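Local coordinates for protein aryl esterase (PDB 2Q0Q) that hydrolyses aryl esters and transfers acyl groups to alcohols in water, as an oligomeric serine-type esterase of the SGNH hydrolase superfamily, at residues A2-C7 against D45-E50; L6-S11 against S72-C77; L142-H147 against G156-T161; S184-D189 against E198-D203. One frame throughout, in Å; residues are numbered along the deposited sequence.

Contact 1: A2-C7 against D45-E50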
loop_
_atom_site.group_PDB
_atom_site.type_symbol
_atom_site.label_atom_id
_atom_site.label_comp_id
_atom_site.label_asym_id
_atom_site.label_seq_id
_atom_site.Cartn_x
_atom_site.Cartn_y
_atom_site.Cartn_z
ATOM N N ALA G 2 30.807 11.891 29.956
ATOM C CA ALA G 2 30.321 10.558 30.408
ATOM C C ALA G 2 30.138 9.616 29.232
ATOM O O ALA G 2 29.920 10.057 28.110
ATOM C CB ALA G 2 29.008 10.697 31.186
ATOM N N LYS G 3 30.238 8.317 29.497
ATOM C CA LYS G 3 29.881 7.315 28.497
ATOM C C LYS G 3 28.369 7.107 28.523
ATOM O O LYS G 3 27.770 6.991 29.598
ATOM C CB LYS G 3 30.641 6.014 28.754
ATOM C CG LYS G 3 32.114 6.131 28.389
ATOM C CD LYS G 3 32.761 4.781 28.160
ATOM C CE LYS G 3 34.228 4.921 27.762
ATOM N NZ LYS G 3 34.381 5.507 26.405
ATOM N N ARG G 4 27.758 7.080 27.348
ATOM C CA ARG G 4 26.299 7.137 27.231
ATOM C C ARG G 4 25.730 5.776 26.855
ATOM O O ARG G 4 26.110 5.192 25.833
ATOM C CB ARG G 4 25.869 8.190 26.197
ATOM C CG ARG G 4 26.382 9.584 26.516
ATOM C CD ARG G 4 25.789 10.671 25.641
ATOM N NE ARG G 4 24.684 11.336 26.328
ATOM C CZ ARG G 4 23.452 11.523 25.855
ATOM N NH1 ARG G 4 23.095 11.168 24.632
ATOM N NH2 ARG G 4 22.564 12.126 26.624
ATOM N N ILE G 5 24.819 5.294 27.707
ATOM C CA ILE G 5 24.205 3.972 27.582
ATOM C C ILE G 5 22.698 4.074 27.335
ATOM O O ILE G 5 21.953 4.501 28.213
ATOM C CB ILE G 5 24.388 3.149 28.893
ATOM C CG1 ILE G 5 25.816 3.295 29.456
ATOM C CG2 ILE G 5 23.993 1.704 28.647
ATOM C CD1 ILE G 5 26.898 2.779 28.543
ATOM N N LEU G 6 22.254 3.679 26.149
ATOM C CA LEU G 6 20.818 3.660 25.803
ATOM C C LEU G 6 20.203 2.289 26.125
ATOM O O LEU G 6 20.685 1.286 25.633
ATOM C CB LEU G 6 20.619 3.933 24.306
ATOM C CG LEU G 6 19.211 3.737 23.722
ATOM C CD1 LEU G 6 18.281 4.748 24.344
ATOM C CD2 LEU G 6 19.253 3.898 22.230
ATOM N N CYS G 7 19.144 2.288 26.927
ATOM C CA CYS G 7 18.425 1.065 27.332
ATOM C C CYS G 7 17.124 1.043 26.543
ATOM O O CYS G 7 16.179 1.763 26.846
ATOM C CB CYS G 7 18.154 1.039 28.837
ATOM S SG CYS G 7 19.694 0.944 29.791
ATOM N N ASP G 45 30.582 8.706 35.866
ATOM C CA ASP G 45 31.315 8.505 34.610
ATOM C C ASP G 45 30.400 7.971 33.496
ATOM O O ASP G 45 30.817 7.899 32.337
ATOM C CB ASP G 45 32.513 7.568 34.788
ATOM C CG ASP G 45 33.715 8.245 35.453
ATOM O OD1 ASP G 45 33.778 9.490 35.482
ATOM O OD2 ASP G 45 34.600 7.502 35.944
ATOM N N PHE G 46 29.161 7.620 33.838
ATOM C CA PHE G 46 28.191 7.109 32.867
ATOM C C PHE G 46 26.864 7.839 32.942
ATOM O O PHE G 46 26.504 8.403 33.976
ATOM C CB PHE G 46 27.926 5.616 33.120
ATOM C CG PHE G 46 29.139 4.755 32.972
ATOM C CD1 PHE G 46 29.378 4.059 31.798
ATOM C CD2 PHE G 46 30.060 4.660 34.005
ATOM C CE1 PHE G 46 30.522 3.255 31.670
ATOM C CE2 PHE G 46 31.187 3.875 33.884
ATOM C CZ PHE G 46 31.421 3.174 32.708
ATOM N N GLU G 47 26.139 7.814 31.829
ATOM C CA GLU G 47 24.803 8.355 31.745
ATOM C C GLU G 47 23.890 7.331 31.070
ATOM O O GLU G 47 24.174 6.906 29.943
ATOM C CB GLU G 47 24.824 9.648 30.920
ATOM C CG GLU G 47 23.498 10.404 30.898
ATOM C CD GLU G 47 23.475 11.528 29.902
ATOM O OE1 GLU G 47 24.558 11.895 29.379
ATOM O OE2 GLU G 47 22.366 12.063 29.636
ATOM N N VAL G 48 22.799 6.972 31.746
ATOM C CA VAL G 48 21.819 6.013 31.236
ATOM C C VAL G 48 20.596 6.721 30.647
ATOM O O VAL G 48 20.067 7.669 31.216
ATOM C CB VAL G 48 21.385 5.017 32.341
ATOM C CG1 VAL G 48 20.196 4.144 31.881
ATOM C CG2 VAL G 48 22.574 4.157 32.733
ATOM N N ILE G 49 20.166 6.240 29.485
ATOM C CA ILE G 49 19.035 6.806 28.766
ATOM C C ILE G 49 17.931 5.756 28.688
ATOM O O ILE G 49 18.154 4.668 28.157
ATOM C CB ILE G 49 19.479 7.226 27.357
ATOM C CG1 ILE G 49 20.557 8.316 27.454
ATOM C CG2 ILE G 49 18.293 7.666 26.532
ATOM C CD1 ILE G 49 21.618 8.205 26.378
ATOM N N GLU G 50 16.761 6.082 29.236
ATOM C CA GLU G 50 15.628 5.148 29.376
ATOM C C GLU G 50 14.673 5.243 28.205
ATOM O O GLU G 50 13.927 6.221 28.071
ATOM C CB GLU G 50 14.858 5.435 30.661
ATOM C CG GLU G 50 15.736 5.288 31.895
ATOM C CD GLU G 50 15.069 5.716 33.192
ATOM O OE1 GLU G 50 14.253 6.675 33.195
ATOM O OE2 GLU G 50 15.392 5.086 34.216
#
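Strands 3-7 and 46-50 form the first parallel pair of the SGNH-hydrolase sheet, an alpha/beta/alpha sandwich in which strand 46-52 is the outermost strand of the chain on this side and strand 3-9 its inner neighbour. Lys3 faces Phe46, Arg4 Glu47, Ile5 Val48 and Leu6 Ile49, and the short strand axes lie 22° apart. Odd residues of the first strand supply the ladder: Ile5 N donates to Glu47 O at 2.8 Å, its own carbonyl O takes Ile49 N, Lys3 repeats the pattern with Asp45 O and Glu47 N, and Cys7 N donates to Ile49 O. On one face Ile5 CD1 approaches the edge of the Phe46 ring, near its plane, while Cys7 SG lies 3.9 Å from Val48 CG1; helices 34-42 and 198-215 pack on this side. The other face is mixed. Leu6 CD1 meets Ile49 CG2 at 3.6 Å, and beyond them Arg4 and Glu47 run side by side, pointing the same way. The Glu47 chain is extended past CG, whereas that of Arg4 bends at chi3 (98°), which sets NE beside Glu47 OE1. The guanidinium grips side-on, NE to Glu47 OE1 at 3.1 Å and NH2 to Glu47 OE2 at 3.0 Å, a two-pronged salt bridge that should restrain its rotation. The planes are 69° apart, and both oxygens are met from above the carboxylate plane. Arg27 of a second subunit also packs on Arg4. One face of the guanidinium is covered by the Ile49 methyl, CD1 standing 3.7 Å above the plane toward the rim, nearest Arg4 NH1.

Contact 2: L6-S11 against S72-C77. With SO4 (sulfate ion), chain U.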
loop_
_atom_site.group_PDB
_atom_site.type_symbol
_atom_site.label_atom_id
_atom_site.label_comp_id
_atom_site.label_asym_id
_atom_site.label_seq_id
_atom_site.Cartn_x
_atom_site.Cartn_y
_atom_site.Cartn_z
ATOM N N LEU G 6 22.254 3.679 26.149
ATOM C CA LEU G 6 20.818 3.660 25.803
ATOM C C LEU G 6 20.203 2.289 26.125
ATOM O O LEU G 6 20.685 1.286 25.633
ATOM C CB LEU G 6 20.619 3.933 24.306
ATOM C CG LEU G 6 19.211 3.737 23.722
ATOM C CD1 LEU G 6 18.281 4.748 24.344
ATOM C CD2 LEU G 6 19.253 3.898 22.230
ATOM N N CYS G 7 19.144 2.288 26.927
ATOM C CA CYS G 7 18.425 1.065 27.332
ATOM C C CYS G 7 17.124 1.043 26.543
ATOM O O CYS G 7 16.179 1.763 26.846
ATOM C CB CYS G 7 18.154 1.039 28.837
ATOM S SG CYS G 7 19.694 0.944 29.791
ATOM N N PHE G 8 17.114 0.211 25.503
ATOM C CA PHE G 8 15.973 0.064 24.611
ATOM C C PHE G 8 15.213 -1.202 24.975
ATOM O O PHE G 8 15.778 -2.295 24.946
ATOM C CB PHE G 8 16.448 0.010 23.148
ATOM C CG PHE G 8 15.349 0.228 22.141
ATOM C CD1 PHE G 8 14.747 1.480 22.022
ATOM C CD2 PHE G 8 14.922 -0.792 21.312
ATOM C CE1 PHE G 8 13.747 1.703 21.104
ATOM C CE2 PHE G 8 13.920 -0.570 20.382
ATOM C CZ PHE G 8 13.323 0.679 20.288
ATOM N N GLY G 9 13.955 -1.035 25.364
ATOM C CA GLY G 9 13.160 -2.154 25.859
ATOM C C GLY G 9 11.657 -1.961 25.906
ATOM O O GLY G 9 11.100 -1.058 25.247
ATOM N N ASP G 10 11.014 -2.828 26.688
ATOM C CA ASP G 10 9.563 -2.900 26.767
ATOM C C ASP G 10 9.171 -2.540 28.216
ATOM O O ASP G 10 9.872 -1.753 28.853
ATOM C CB ASP G 10 9.076 -4.288 26.284
ATOM C CG ASP G 10 9.785 -5.439 26.991
ATOM O OD1 ASP G 10 10.160 -5.219 28.153
ATOM O OD2 ASP G 10 9.936 -6.537 26.393
ATOM N N SER G 11 8.052 -3.058 28.717
ATOM C CA SER G 11 7.589 -2.759 30.070
ATOM C C SER G 11 8.666 -3.091 31.094
ATOM O O SER G 11 8.761 -2.448 32.129
ATOM C CB SER G 11 6.336 -3.574 30.399
ATOM O OG SER G 11 6.570 -4.958 30.151
ATOM N N SER G 72 10.617 0.144 14.275
ATOM C CA SER G 72 10.084 1.348 13.616
ATOM C C SER G 72 10.672 2.583 14.275
ATOM O O SER G 72 10.812 3.626 13.632
ATOM C CB SER G 72 8.550 1.424 13.712
ATOM O OG SER G 72 7.932 0.436 12.913
ATOM N N TYR G 73 10.989 2.460 15.555
ATOM C CA TYR G 73 11.365 3.577 16.399
ATOM C C TYR G 73 12.884 3.675 16.570
ATOM O O TYR G 73 13.443 4.768 16.671
ATOM C CB TYR G 73 10.672 3.367 17.730
ATOM C CG TYR G 73 10.743 4.442 18.785
ATOM C CD1 TYR G 73 11.774 4.476 19.702
ATOM C CD2 TYR G 73 9.699 5.344 18.956
ATOM C CE1 TYR G 73 11.814 5.425 20.721
ATOM C CE2 TYR G 73 9.726 6.302 19.965
ATOM C CZ TYR G 73 10.782 6.332 20.856
ATOM O OH TYR G 73 10.813 7.257 21.885
ATOM N N LEU G 74 13.567 2.532 16.616
ATOM C CA LEU G 74 14.949 2.552 17.080
ATOM C C LEU G 74 15.898 3.447 16.256
ATOM O O LEU G 74 16.671 4.189 16.831
ATOM C CB LEU G 74 15.522 1.133 17.205
ATOM C CG LEU G 74 16.969 1.032 17.700
ATOM C CD1 LEU G 74 17.129 1.667 19.065
ATOM C CD2 LEU G 74 17.410 -0.441 17.735
ATOM N N PRO G 75 15.852 3.376 14.914
ATOM C CA PRO G 75 16.785 4.226 14.142
ATOM C C PRO G 75 16.638 5.703 14.448
ATOM O O PRO G 75 17.634 6.425 14.547
ATOM C CB PRO G 75 16.401 3.924 12.694
ATOM C CG PRO G 75 15.784 2.525 12.766
ATOM C CD PRO G 75 15.006 2.560 14.027
ATOM N N SER G 76 15.397 6.162 14.585
ATOM C CA SER G 76 15.134 7.549 14.992
ATOM C C SER G 76 15.663 7.839 16.391
ATOM O O SER G 76 16.243 8.894 16.659
ATOM C CB SER G 76 13.644 7.844 14.948
ATOM O OG SER G 76 13.162 7.821 13.622
ATOM N N CYS G 77 15.485 6.873 17.279
ATOM C CA CYS G 77 15.931 6.993 18.666
ATOM C C CYS G 77 17.473 7.083 18.737
ATOM O O CYS G 77 18.017 7.946 19.425
ATOM C CB CYS G 77 15.382 5.808 19.467
ATOM S SG CYS G 77 15.657 5.794 21.232
HETATM S S SO4 U . 3.864 -5.924 28.203
HETATM O O1 SO4 U . 4.056 -7.411 28.376
HETATM O O2 SO4 U . 5.157 -5.311 27.818
HETATM O O3 SO4 U . 2.717 -5.755 27.289
HETATM O O4 SO4 U . 3.513 -5.360 29.512
#
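Phe8 reaches from strand 3-9 onto helix 70-81, which runs nearly antiparallel to it, at 168° between the short axes. From CB, which points at the helix, CG continues anti to the backbone N (chi1 -165°) and carries the ring onto Leu74. CG and CD1 each lie 3.8 Å from Leu74 CD1, and that methyl stands over the ring centre, 3.7 Å from the centroid and 8° off the normal, a well-centred CH-pi contact. Farther out, CE1 comes to 3.7 Å from Tyr73 CD1, which sits at the Phe8 edge in the ring plane. At the tip, CZ meets Leu74 CB at 3.8 Å, so that leucine spans the ring from centre to far end. One turn along the helix, Cys77 SG touches Leu6 CD2 at 4.2 Å, extending the apolar patch two residues back along the strand. Tyr73 has further partners: its OH bonds Glu51, and its ring stacks on Tyr73 of a second subunit, so the same helix also faces the oligomer interface. The strand then runs into Ser11, the probable nucleophile of a Ser-His-Asp triad with His195 and Asp192, as in other SGNH hydrolases. Ser11 OG donates to sulfate O2 at 2.8 Å, and the ion, probably from the crystallisation liquor, also bonds His195, Ala55, Asn94 and Lys97. Across strand and helix no hydrogen bond forms; the chemistry is entirely apolar, a buried hydrocarbon, aromatic and thiol seam, and the end of the strand that leads to the probable nucleophile makes no contact with segment 72-77.

Contact 3: L142-H147 against G156-T161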
loop_
_atom_site.group_PDB
_atom_site.type_symbol
_atom_site.label_atom_id
_atom_site.label_comp_id
_atom_site.label_asym_id
_atom_site.label_seq_id
_atom_site.Cartn_x
_atom_site.Cartn_y
_atom_site.Cartn_z
ATOM N N LEU G 142 8.964 -16.176 31.070
ATOM C CA LEU G 142 7.714 -15.888 31.735
ATOM C C LEU G 142 7.383 -16.981 32.761
ATOM O O LEU G 142 7.975 -18.072 32.766
ATOM C CB LEU G 142 6.566 -15.775 30.722
ATOM C CG LEU G 142 6.633 -14.611 29.736
ATOM C CD1 LEU G 142 5.721 -14.813 28.537
ATOM C CD2 LEU G 142 6.318 -13.281 30.429
ATOM N N ALA G 143 6.426 -16.666 33.625
ATOM C CA ALA G 143 5.934 -17.600 34.636
ATOM C C ALA G 143 4.413 -17.716 34.526
ATOM O O ALA G 143 3.796 -16.986 33.741
ATOM C CB ALA G 143 6.339 -17.085 36.017
ATOM N N PRO G 144 3.803 -18.667 35.257
ATOM C CA PRO G 144 2.341 -18.734 35.313
ATOM C C PRO G 144 1.676 -17.407 35.703
ATOM O O PRO G 144 2.202 -16.647 36.528
ATOM C CB PRO G 144 2.076 -19.839 36.340
ATOM C CG PRO G 144 3.282 -20.742 36.198
ATOM C CD PRO G 144 4.427 -19.784 35.981
HETATM N N MSE G 145 0.516 -17.162 35.101
HETATM C CA MSE G 145 -0.154 -15.881 35.187
HETATM C C MSE G 145 -1.513 -16.118 35.788
HETATM O O MSE G 145 -2.289 -16.910 35.253
HETATM C CB MSE G 145 -0.273 -15.253 33.797
HETATM C CG MSE G 145 1.052 -15.142 33.112
HETATM SE SE MSE G 145 0.918 -14.916 31.202
HETATM C CE MSE G 145 2.738 -15.032 30.839
ATOM N N PRO G 146 -1.811 -15.463 36.919
ATOM C CA PRO G 146 -3.146 -15.628 37.498
ATOM C C PRO G 146 -4.281 -14.875 36.767
ATOM O O PRO G 146 -5.430 -15.334 36.836
ATOM C CB PRO G 146 -2.962 -15.148 38.939
ATOM C CG PRO G 146 -1.864 -14.192 38.884
ATOM C CD PRO G 146 -0.955 -14.601 37.754
ATOM N N HIS G 147 -3.999 -13.750 36.097
ATOM C CA HIS G 147 -5.065 -13.030 35.392
ATOM C C HIS G 147 -5.459 -13.747 34.093
ATOM O O HIS G 147 -4.586 -13.977 33.249
ATOM C CB HIS G 147 -4.665 -11.583 35.039
ATOM C CG HIS G 147 -5.848 -10.695 34.855
ATOM N ND1 HIS G 147 -6.690 -10.793 33.767
ATOM C CD2 HIS G 147 -6.375 -9.744 35.656
ATOM C CE1 HIS G 147 -7.679 -9.931 33.907
ATOM N NE2 HIS G 147 -7.509 -9.281 35.044
ATOM N N GLY G 156 1.131 -20.122 25.278
ATOM C CA GLY G 156 2.277 -20.627 24.519
ATOM C C GLY G 156 3.545 -19.793 24.661
ATOM O O GLY G 156 4.608 -20.177 24.158
ATOM N N GLY G 157 3.438 -18.647 25.334
ATOM C CA GLY G 157 4.541 -17.694 25.410
ATOM C C GLY G 157 5.662 -18.131 26.330
ATOM O O GLY G 157 6.825 -17.943 26.013
ATOM N N GLU G 158 5.323 -18.695 27.485
ATOM C CA GLU G 158 6.343 -19.143 28.421
ATOM C C GLU G 158 7.334 -20.105 27.738
ATOM O O GLU G 158 8.543 -19.910 27.808
ATOM C CB GLU G 158 5.714 -19.825 29.651
ATOM C CG GLU G 158 6.762 -20.258 30.675
ATOM C CD GLU G 158 6.193 -20.764 31.994
ATOM O OE1 GLU G 158 5.062 -20.383 32.382
ATOM O OE2 GLU G 158 6.902 -21.559 32.645
ATOM N N GLN G 159 6.802 -21.109 27.048
ATOM C CA GLN G 159 7.644 -22.044 26.338
ATOM C C GLN G 159 8.549 -21.337 25.347
ATOM O O GLN G 159 9.696 -21.716 25.180
ATOM C CB GLN G 159 6.825 -23.123 25.630
ATOM C CG GLN G 159 7.673 -24.235 25.024
ATOM C CD GLN G 159 8.604 -24.903 26.024
ATOM O OE1 GLN G 159 8.194 -25.258 27.136
ATOM N NE2 GLN G 159 9.874 -25.094 25.627
ATOM N N LYS G 160 8.043 -20.301 24.698
ATOM C CA LYS G 160 8.871 -19.546 23.753
ATOM C C LYS G 160 9.990 -18.775 24.465
ATOM O O LYS G 160 11.130 -18.782 24.018
ATOM C CB LYS G 160 7.997 -18.615 22.906
ATOM C CG LYS G 160 7.068 -19.363 21.990
ATOM C CD LYS G 160 6.101 -18.439 21.289
ATOM C CE LYS G 160 5.116 -19.193 20.372
ATOM N NZ LYS G 160 4.133 -18.343 19.681
ATOM N N THR G 161 9.675 -18.130 25.586
ATOM C CA THR G 161 10.674 -17.308 26.294
ATOM C C THR G 161 11.806 -18.144 26.867
ATOM O O THR G 161 12.914 -17.642 27.014
ATOM C CB THR G 161 10.065 -16.456 27.418
ATOM O OG1 THR G 161 9.351 -17.278 28.350
ATOM C CG2 THR G 161 9.119 -15.411 26.838
HETATM O O HOH W 1 2.678 -18.798 31.471
#
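Leu142 and Thr161 join the loop between strand 133-138 and helix 148-153 to the short helix 157-161 in this SGNH-hydrolase fold. Hydrogen bonding centres on Thr161 OG1. It accepts the backbone N-H of Leu142 at 3.0 Å and 158°, and donates to Glu158 O within the helix at 2.8 Å. With chi1 at 56°, OG1 lies between the backbone N and the carbonyl carbon, where it can reach both partners, and the two bonds together fix the hydroxyl. Apolar packing accompanies this bond: the side chains of Leu142 and Thr161 cross at about a right angle, Leu142 CD1 lying 3.8 Å from Thr161 CG2 and 4.0 Å from Gly157 C. Thr93 and Phe154 also touch Leu142, which lies near the putative triad without contacting it. Van der Waals contacts of Glu158 follow the loop. Its chain, extended beyond CG, runs past the Leu142 carbonyl, with CG 3.3 Å from Leu142 O, and brings OE1 to 3.7 Å from Pro144 CD. A water bridges the two segments, donating one hydrogen to Ala143 O at 3.1 Å and the other to Glu158 OE1 at 3.0 Å.

Contact 4: S184-D189 against E198-D203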
loop_
_atom_site.group_PDB
_atom_site.type_symbol
_atom_site.label_atom_id
_atom_site.label_comp_id
_atom_site.label_asym_id
_atom_site.label_seq_id
_atom_site.Cartn_x
_atom_site.Cartn_y
_atom_site.Cartn_z
ATOM N N SER G 184 19.966 -15.542 33.437
ATOM C CA SER G 184 21.110 -16.101 34.209
ATOM C C SER G 184 21.224 -15.530 35.640
ATOM O O SER G 184 21.899 -16.128 36.506
ATOM C CB SER G 184 22.435 -15.913 33.440
ATOM O OG SER G 184 22.859 -14.555 33.391
ATOM N N VAL G 185 20.555 -14.412 35.900
ATOM C CA VAL G 185 20.607 -13.722 37.195
ATOM C C VAL G 185 19.232 -13.539 37.876
ATOM O O VAL G 185 19.185 -13.386 39.090
ATOM C CB VAL G 185 21.384 -12.363 37.083
ATOM C CG1 VAL G 185 22.828 -12.651 36.618
ATOM C CG2 VAL G 185 20.684 -11.379 36.146
ATOM N N ILE G 186 18.125 -13.607 37.138
ATOM C CA ILE G 186 16.799 -13.466 37.741
ATOM C C ILE G 186 15.783 -14.389 37.105
ATOM O O ILE G 186 15.964 -14.822 35.961
ATOM C CB ILE G 186 16.254 -12.014 37.589
ATOM C CG1 ILE G 186 16.113 -11.617 36.106
ATOM C CG2 ILE G 186 17.144 -11.031 38.330
ATOM C CD1 ILE G 186 15.277 -10.356 35.855
ATOM N N SER G 187 14.703 -14.656 37.839
ATOM C CA SER G 187 13.513 -15.260 37.253
ATOM C C SER G 187 12.427 -14.224 37.292
ATOM O O SER G 187 12.529 -13.260 38.037
ATOM C CB SER G 187 13.081 -16.528 37.996
ATOM O OG SER G 187 13.201 -16.372 39.386
ATOM N N THR G 188 11.401 -14.419 36.478
ATOM C CA THR G 188 10.277 -13.477 36.434
ATOM C C THR G 188 9.393 -13.714 37.668
ATOM O O THR G 188 8.633 -14.694 37.725
ATOM C CB THR G 188 9.476 -13.639 35.133
ATOM O OG1 THR G 188 10.316 -13.299 34.023
ATOM C CG2 THR G 188 8.236 -12.737 35.140
ATOM N N ASP G 189 9.508 -12.830 38.658
ATOM C CA ASP G 189 8.900 -13.079 39.972
ATOM C C ASP G 189 7.676 -12.193 40.301
ATOM O O ASP G 189 7.058 -12.315 41.377
ATOM C CB ASP G 189 9.989 -12.938 41.054
ATOM C CG ASP G 189 11.055 -14.098 41.002
ATOM O OD1 ASP G 189 10.817 -15.129 40.319
ATOM O OD2 ASP G 189 12.133 -13.990 41.698
ATOM N N GLU G 198 10.704 -5.749 42.765
ATOM C CA GLU G 198 11.771 -4.805 43.098
ATOM C C GLU G 198 13.145 -5.485 43.141
ATOM O O GLU G 198 14.133 -4.893 42.669
ATOM C CB GLU G 198 11.515 -4.167 44.456
ATOM C CG GLU G 198 10.301 -3.251 44.480
ATOM C CD GLU G 198 10.039 -2.685 45.873
ATOM O OE1 GLU G 198 9.925 -3.477 46.857
ATOM O OE2 GLU G 198 9.937 -1.438 45.934
ATOM N N ALA G 199 13.182 -6.704 43.698
ATOM C CA ALA G 199 14.424 -7.509 43.820
ATOM C C ALA G 199 14.961 -8.029 42.475
ATOM O O ALA G 199 16.207 -8.054 42.259
ATOM C CB ALA G 199 14.229 -8.684 44.784
ATOM N N ASN G 200 14.031 -8.391 41.569
ATOM C CA ASN G 200 14.339 -8.605 40.132
ATOM C C ASN G 200 15.044 -7.412 39.497
ATOM O O ASN G 200 16.044 -7.583 38.776
ATOM C CB ASN G 200 13.067 -8.826 39.299
ATOM C CG ASN G 200 12.411 -10.135 39.503
ATOM O OD1 ASN G 200 11.256 -10.331 39.086
ATOM N ND2 ASN G 200 13.123 -11.073 40.132
ATOM N N ASN G 201 14.494 -6.208 39.729
ATOM C CA ASN G 201 15.046 -4.984 39.132
ATOM C C ASN G 201 16.446 -4.712 39.659
ATOM O O ASN G 201 17.388 -4.434 38.913
ATOM C CB ASN G 201 14.157 -3.784 39.433
ATOM C CG ASN G 201 13.026 -3.648 38.453
ATOM O OD1 ASN G 201 13.247 -3.249 37.314
ATOM N ND2 ASN G 201 11.801 -4.004 38.888
ATOM N N ARG G 202 16.592 -4.822 40.969
ATOM C CA ARG G 202 17.886 -4.587 41.591
ATOM C C ARG G 202 18.976 -5.548 41.090
ATOM O O ARG G 202 20.081 -5.121 40.753
ATOM C CB ARG G 202 17.728 -4.675 43.103
ATOM C CG ARG G 202 18.993 -4.524 43.917
ATOM C CD ARG G 202 19.314 -3.092 44.035
ATOM N NE ARG G 202 20.593 -2.887 44.688
ATOM C CZ ARG G 202 21.111 -1.687 44.918
ATOM N NH1 ARG G 202 20.455 -0.595 44.558
ATOM N NH2 ARG G 202 22.282 -1.585 45.528
ATOM N N ASP G 203 18.684 -6.843 41.053
ATOM C CA ASP G 203 19.688 -7.807 40.618
ATOM C C ASP G 203 20.091 -7.632 39.152
ATOM O O ASP G 203 21.270 -7.814 38.802
ATOM C CB ASP G 203 19.189 -9.246 40.819
ATOM C CG ASP G 203 19.041 -9.634 42.287
ATOM O OD1 ASP G 203 19.756 -9.088 43.160
ATOM O OD2 ASP G 203 18.208 -10.524 42.566
#
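The flat amide of Asn200 meets the carboxylate of Asp189 obliquely, their planes 45° apart. In the amide plane, on a lone pair, Asn200 OD1 accepts the backbone N-H of Asp189 at 3.1 Å. On the nitrogen side, Asn200 ND2 makes a weak, long bond to Asp189 OD2 at 3.5 Å, and lies 3.1 Å from Ser187 O. The other carboxylate oxygen, Asp189 OD1, takes Ser187 OG from the syn side, 28° out of plane, at 2.8 Å. Asn200 CG is anti to its carbonyl carbon (chi1 -72°), which sets CG on the loop side of the helix. Asn200 OD1 also accepts the backbone N of Thr197, just before helix 198-215, so one carbonyl oxygen ties the loop to the start of the helix. Next to this polar group Ile186 packs against the helix: its CG2 lies 3.6 Å from Asn200 O and 3.7 Å from Asp203 CB. Phe196 touches Ile186 as well. The segments flank the turn that carries Asp192 and His195, the probable acid and base of the triad; a loop bearing both between the last strand and the C-terminal helix is characteristic of the SGNH hydrolase fold.

Along the chain the contacts come in series, except that contacts 1 and 2 start from the same stretch, sharing Leu6 and Cys7 of strand 3-9. Contact 1 pairs that strand with 46-52 inside the parallel sheet, and contact 2 sets it against helix 70-81; their centres are about 14 Å apart, and both touch a second subunit. Contacts 3 and 4, with centres about 16 Å apart, join loops to helices 157-161 and 198-215 and touch each other where Ala143 CB packs on Thr188 O at 3.7 Å. The centres of contacts 3 and 1 are about 31 Å apart, across the chain's centre. The sheet framework thus leads to Ser11, while contact 4 brackets Asp192 and His195, its probable triad partners.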